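Multi-copper Oxidase CueO (Ochrobactrum, PDB 6EVG) oxidises lignin model compounds and lignosulfonate as a laccase-like copper enzyme, probably passing the electrons on to dioxygen as other laccases do. Local coordinates at residues Gly83-Leu95 / Asn128-Gln141. Residues are numbered along the deposited sequence; the frame is centred on the assembly and turned at random.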
loop_
_atom_site.group_PDB
_atom_site.type_symbol
_atom_site.label_atom_id
_atom_site.label_comp_id
_atom_site.label_asym_id
_atom_site.label_seq_id
_atom_site.Cartn_x
_atom_site.Cartn_y
_atom_site.Cartn_z
ATOM N N GLY A 83 3.673 22.194 0.998
ATOM C CA GLY A 83 4.301 23.148 0.166
ATOM C C GLY A 83 3.685 23.340 -1.206
ATOM O O GLY A 83 4.283 23.969 -2.074
ATOM N N MET A 84 2.470 22.811 -1.419
ATOM C CA MET A 84 1.752 22.960 -2.683
ATOM C C MET A 84 0.716 24.086 -2.625
ATOM O O MET A 84 0.384 24.595 -1.564
ATOM C CB MET A 84 1.098 21.649 -3.070
ATOM C CG MET A 84 2.070 20.496 -3.099
ATOM S SD MET A 84 1.391 18.958 -3.825
ATOM C CE MET A 84 0.020 18.646 -2.738
ATOM N N ASP A 85 0.188 24.412 -3.797
ATOM C CA ASP A 85 -0.868 25.435 -3.975
ATOM C C ASP A 85 -2.290 24.890 -3.874
ATOM O O ASP A 85 -3.240 25.601 -4.172
ATOM C CB ASP A 85 -0.650 26.228 -5.235
ATOM C CG ASP A 85 -0.793 25.420 -6.490
ATOM O OD1 ASP A 85 -1.255 24.273 -6.437
ATOM O OD2 ASP A 85 -0.362 25.933 -7.531
ATOM N N GLU A 86 -2.422 23.650 -3.397
ATOM C CA GLU A 86 -3.705 23.022 -3.198
ATOM C C GLU A 86 -3.637 22.176 -1.911
ATOM O O GLU A 86 -2.552 21.773 -1.510
ATOM C CB GLU A 86 -4.150 22.150 -4.376
ATOM C CG GLU A 86 -3.175 21.009 -4.688
ATOM C CD GLU A 86 -3.669 19.985 -5.674
ATOM O OE1 GLU A 86 -4.899 19.706 -5.735
ATOM O OE2 GLU A 86 -2.818 19.365 -6.367
ATOM N N GLY A 87 -4.812 21.889 -1.355
ATOM C CA GLY A 87 -4.859 21.088 -0.142
ATOM C C GLY A 87 -4.336 19.669 -0.345
ATOM O O GLY A 87 -4.467 19.099 -1.436
ATOM N N THR A 88 -3.811 19.095 0.730
ATOM C CA THR A 88 -3.370 17.695 0.677
ATOM C C THR A 88 -3.559 17.084 2.069
ATOM O O THR A 88 -3.879 17.775 3.034
ATOM C CB THR A 88 -1.922 17.599 0.170
ATOM O OG1 THR A 88 -1.635 16.249 -0.196
ATOM C CG2 THR A 88 -0.899 17.990 1.211
ATOM N N THR A 89 -3.276 15.772 2.164
ATOM C CA THR A 89 -3.303 15.074 3.424
ATOM C C THR A 89 -2.277 13.938 3.360
ATOM O O THR A 89 -1.820 13.625 2.260
ATOM C CB THR A 89 -4.717 14.396 3.693
ATOM O OG1 THR A 89 -5.031 13.474 2.611
ATOM C CG2 THR A 89 -5.846 15.352 3.856
ATOM N N LEU A 90 -2.001 13.338 4.499
ATOM C CA LEU A 90 -1.329 12.022 4.507
ATOM C C LEU A 90 -2.136 11.088 5.402
ATOM O O LEU A 90 -2.423 11.423 6.561
ATOM C CB LEU A 90 0.114 12.087 4.975
ATOM C CG LEU A 90 1.049 12.859 4.049
ATOM C CD1 LEU A 90 2.424 13.019 4.657
ATOM C CD2 LEU A 90 1.192 12.204 2.672
ATOM N N HIS A 91 -2.482 9.917 4.863
ATOM C CA HIS A 91 -3.023 8.791 5.616
ATOM C C HIS A 91 -1.869 7.859 6.002
ATOM O O HIS A 91 -1.080 7.476 5.143
ATOM C CB HIS A 91 -4.075 8.042 4.747
ATOM C CG HIS A 91 -4.452 6.674 5.180
ATOM N ND1 HIS A 91 -4.802 6.336 6.460
ATOM C CD2 HIS A 91 -4.594 5.533 4.438
ATOM C CE1 HIS A 91 -5.094 5.021 6.486
ATOM N NE2 HIS A 91 -4.992 4.528 5.266
ATOM N N TRP A 92 -1.802 7.549 7.289
ATOM C CA TRP A 92 -0.761 6.691 7.854
ATOM C C TRP A 92 -1.263 5.240 7.679
ATOM O O TRP A 92 -1.880 4.651 8.570
ATOM C CB TRP A 92 -0.482 7.041 9.315
ATOM C CG TRP A 92 -0.295 8.479 9.611
ATOM C CD1 TRP A 92 -1.049 9.207 10.456
ATOM C CD2 TRP A 92 0.718 9.360 9.099
ATOM N NE1 TRP A 92 -0.627 10.510 10.494
ATOM C CE2 TRP A 92 0.452 10.654 9.660
ATOM C CE3 TRP A 92 1.812 9.226 8.233
ATOM C CZ2 TRP A 92 1.244 11.756 9.352
ATOM C CZ3 TRP A 92 2.573 10.324 7.925
ATOM C CH2 TRP A 92 2.280 11.588 8.489
ATOM N N HIS A 93 -1.010 4.716 6.485
ATOM C CA HIS A 93 -1.552 3.430 5.975
ATOM C C HIS A 93 -0.783 2.269 6.605
ATOM O O HIS A 93 0.299 1.914 6.160
ATOM C CB HIS A 93 -1.462 3.479 4.464
ATOM C CG HIS A 93 -2.200 2.395 3.740
ATOM N ND1 HIS A 93 -2.810 2.666 2.519
ATOM C CD2 HIS A 93 -2.323 1.077 4.017
ATOM C CE1 HIS A 93 -3.292 1.514 2.068
ATOM N NE2 HIS A 93 -3.014 0.537 2.938
ATOM N N GLY A 94 -1.382 1.707 7.659
ATOM C CA GLY A 94 -0.785 0.673 8.461
ATOM C C GLY A 94 -0.361 1.057 9.844
ATOM O O GLY A 94 -0.099 0.216 10.694
ATOM N N LEU A 95 -0.310 2.369 10.116
ATOM C CA LEU A 95 0.020 2.830 11.459
ATOM C C LEU A 95 -1.192 2.735 12.351
ATOM O O LEU A 95 -2.332 2.921 11.889
ATOM C CB LEU A 95 0.533 4.296 11.397
ATOM C CG LEU A 95 1.400 4.759 12.534
ATOM C CD1 LEU A 95 2.752 3.985 12.508
ATOM C CD2 LEU A 95 1.642 6.244 12.464
ATOM N N ASN A 128 4.806 -0.330 6.619
ATOM C CA ASN A 128 3.644 0.538 6.364
ATOM C C ASN A 128 4.014 1.623 5.389
ATOM O O ASN A 128 5.173 1.700 4.917
ATOM C CB ASN A 128 3.093 1.051 7.694
ATOM C CG ASN A 128 2.910 -0.104 8.666
ATOM O OD1 ASN A 128 2.106 -0.999 8.388
ATOM N ND2 ASN A 128 3.632 -0.069 9.757
ATOM N N TRP A 129 3.084 2.522 5.085
ATOM C CA TRP A 129 3.365 3.591 4.129
ATOM C C TRP A 129 2.411 4.747 4.359
ATOM O O TRP A 129 1.564 4.700 5.241
ATOM C CB TRP A 129 3.385 3.093 2.682
ATOM C CG TRP A 129 2.062 2.679 2.122
ATOM C CD1 TRP A 129 1.206 1.712 2.551
ATOM C CD2 TRP A 129 1.517 3.166 0.891
ATOM N NE1 TRP A 129 0.154 1.589 1.666
ATOM C CE2 TRP A 129 0.320 2.496 0.648
ATOM C CE3 TRP A 129 1.933 4.140 -0.031
ATOM C CZ2 TRP A 129 -0.450 2.736 -0.505
ATOM C CZ3 TRP A 129 1.196 4.391 -1.152
ATOM C CH2 TRP A 129 -0.006 3.669 -1.397
ATOM N N PHE A 130 2.550 5.797 3.545
ATOM C CA PHE A 130 1.667 6.950 3.686
ATOM C C PHE A 130 1.544 7.664 2.383
ATOM O O PHE A 130 2.467 7.644 1.542
ATOM C CB PHE A 130 2.126 7.890 4.844
ATOM C CG PHE A 130 3.548 8.286 4.835
ATOM C CD1 PHE A 130 3.988 9.444 4.219
ATOM C CD2 PHE A 130 4.510 7.552 5.531
ATOM C CE1 PHE A 130 5.323 9.840 4.283
ATOM C CE2 PHE A 130 5.863 7.929 5.567
ATOM C CZ PHE A 130 6.240 9.066 4.952
ATOM N N HIS A 131 0.397 8.318 2.183
ATOM C CA HIS A 131 0.048 8.870 0.873
ATOM C C HIS A 131 -1.215 9.706 1.062
ATOM O O HIS A 131 -1.890 9.583 2.081
ATOM C CB HIS A 131 -0.191 7.725 -0.117
ATOM C CG HIS A 131 -1.259 6.782 0.337
ATOM N ND1 HIS A 131 -2.609 7.049 0.195
ATOM C CD2 HIS A 131 -1.183 5.641 1.035
ATOM C CE1 HIS A 131 -3.287 6.043 0.739
ATOM N NE2 HIS A 131 -2.441 5.152 1.222
ATOM N N PRO A 132 -1.568 10.514 0.070
ATOM C CA PRO A 132 -2.784 11.368 0.226
ATOM C C PRO A 132 -4.028 10.518 0.265
ATOM O O PRO A 132 -4.116 9.425 -0.312
ATOM C CB PRO A 132 -2.779 12.242 -1.023
ATOM C CG PRO A 132 -1.320 12.266 -1.444
ATOM C CD PRO A 132 -0.857 10.878 -1.144
ATOM N N HIS A 133 -5.043 11.039 0.929
ATOM C CA HIS A 133 -6.358 10.412 0.967
ATOM C C HIS A 133 -7.357 11.566 0.971
ATOM O O HIS A 133 -7.517 12.285 1.965
ATOM C CB HIS A 133 -6.548 9.486 2.172
ATOM C CG HIS A 133 -7.832 8.733 2.079
ATOM N ND1 HIS A 133 -8.038 7.750 1.132
ATOM C CD2 HIS A 133 -8.994 8.872 2.748
ATOM C CE1 HIS A 133 -9.285 7.317 1.248
ATOM N NE2 HIS A 133 -9.896 7.999 2.215
ATOM N N LEU A 134 -8.016 11.751 -0.167
ATOM C CA LEU A 134 -8.814 12.917 -0.432
ATOM C C LEU A 134 -10.180 12.509 -0.990
ATOM O O LEU A 134 -10.398 11.364 -1.391
ATOM C CB LEU A 134 -8.070 13.827 -1.429
ATOM C CG LEU A 134 -6.733 14.368 -0.911
ATOM C CD1 LEU A 134 -5.939 14.961 -2.052
ATOM C CD2 LEU A 134 -6.942 15.380 0.191
ATOM N N HIS A 135 -11.091 13.457 -1.091
ATOM C CA HIS A 135 -12.400 13.304 -1.730
ATOM C C HIS A 135 -12.290 13.725 -3.181
ATOM O O HIS A 135 -12.152 14.898 -3.505
ATOM C CB HIS A 135 -13.398 14.167 -0.968
ATOM C CG HIS A 135 -14.759 14.141 -1.573
ATOM N ND1 HIS A 135 -15.662 15.170 -1.385
ATOM C CD2 HIS A 135 -15.381 13.217 -2.328
ATOM C CE1 HIS A 135 -16.760 14.886 -2.063
ATOM N NE2 HIS A 135 -16.637 13.698 -2.617
ATOM N N GLY A 136 -12.294 12.752 -4.087
ATOM C CA GLY A 136 -12.272 13.004 -5.512
ATOM C C GLY A 136 -10.950 13.315 -6.173
ATOM O O GLY A 136 -10.859 13.318 -7.405
ATOM N N ASN A 137 -9.891 13.519 -5.389
ATOM C CA ASN A 137 -8.576 13.986 -5.832
ATOM C C ASN A 137 -7.410 13.066 -5.462
ATOM O O ASN A 137 -6.253 13.445 -5.611
ATOM C CB ASN A 137 -8.285 15.433 -5.290
ATOM C CG ASN A 137 -9.075 16.436 -5.972
ATOM O OD1 ASN A 137 -8.686 16.914 -7.030
ATOM N ND2 ASN A 137 -10.248 16.736 -5.450
ATOM N N THR A 138 -7.742 11.899 -4.940
ATOM C CA THR A 138 -6.681 11.016 -4.485
ATOM C C THR A 138 -5.836 10.478 -5.627
ATOM O O THR A 138 -4.613 10.401 -5.520
ATOM C CB THR A 138 -7.295 9.842 -3.705
ATOM O OG1 THR A 138 -8.032 10.296 -2.594
ATOM C CG2 THR A 138 -6.220 8.828 -3.175
ATOM N N ALA A 139 -6.470 10.084 -6.691
ATOM C CA ALA A 139 -5.757 9.446 -7.805
ATOM C C ALA A 139 -4.708 10.345 -8.413
ATOM O O ALA A 139 -3.602 9.879 -8.738
ATOM C CB ALA A 139 -6.722 8.982 -8.875
ATOM N N ARG A 140 -5.051 11.605 -8.607
ATOM C CA ARG A 140 -4.121 12.530 -9.208
ATOM C C ARG A 140 -2.929 12.789 -8.304
ATOM O O ARG A 140 -1.766 12.793 -8.753
ATOM C CB ARG A 140 -4.831 13.841 -9.538
ATOM C CG ARG A 140 -3.945 14.883 -10.149
ATOM C CD ARG A 140 -4.741 16.117 -10.608
ATOM N NE ARG A 140 -5.546 16.674 -9.529
ATOM C CZ ARG A 140 -5.045 17.372 -8.482
ATOM N NH1 ARG A 140 -3.775 17.759 -8.455
ATOM N NH2 ARG A 140 -5.822 17.732 -7.515
ATOM N N GLN A 141 -3.190 13.093 -7.031
ATOM C CA GLN A 141 -2.050 13.418 -6.133
ATOM C C GLN A 141 -1.164 12.203 -5.920
ATOM O O GLN A 141 0.075 12.343 -5.834
ATOM C CB GLN A 141 -2.582 13.975 -4.839
ATOM C CG GLN A 141 -3.142 15.387 -4.967
ATOM C CD GLN A 141 -3.142 16.168 -3.674
ATOM O OE1 GLN A 141 -2.572 15.738 -2.667
ATOM N NE2 GLN A 141 -3.782 17.333 -3.671
#
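His91-Trp92-His93 and His131-Pro132-His133 are two of the His-X-His motifs that, in multicopper oxidases, supply ligands to the trinuclear copper cluster; here antiparallel strands 91-93 and 128-131 bring them together. The strands are joined by His91 N to His131 O (2.9 Å) and Trp129 N to His93 O (3.0 Å). On the histidine face, His93 ND1 meets His131 NE2 at 2.8 Å, each ring offering its edge, and either nitrogen could be the donor. One torsion helps: CG of His131 sits between its backbone N and carbonyl carbon (chi1 57°), swinging the ring toward the neighbouring strand, and its ND1 donates to Pro132 O. Trp129 NE1 lies over the centre of the His93 ring, 3.2 Å above its plane. His93 NE2 bonds Thr463, and His91 bonds Asp102 through ND1 and His437 through NE2. On the other face of the sheet, the edge of Trp92 points at the face of Phe130, with planes 65° apart.

Farther along, Thr89 OG1 donates to His133 O from above the carbonyl plane. Gln141 clasps the loop with both ends of its amide: OE1 accepts from Thr88 OG1 (2.7 Å), while NE2 donates in plane to Gly87 O (2.9 Å). Next to it Arg140 forms an end-on salt bridge with Glu86, NH1 to OE2 and NH2 to OE1, both 2.8 Å, on the syn lone pairs; Asn137 OD1 takes a second bond from NH2. The imidazole nitrogens of His91, His93 and His131 thus all pair with protein groups, consistent with a trinuclear site lacking copper in this crystal, its histidines held by one another and their surroundings.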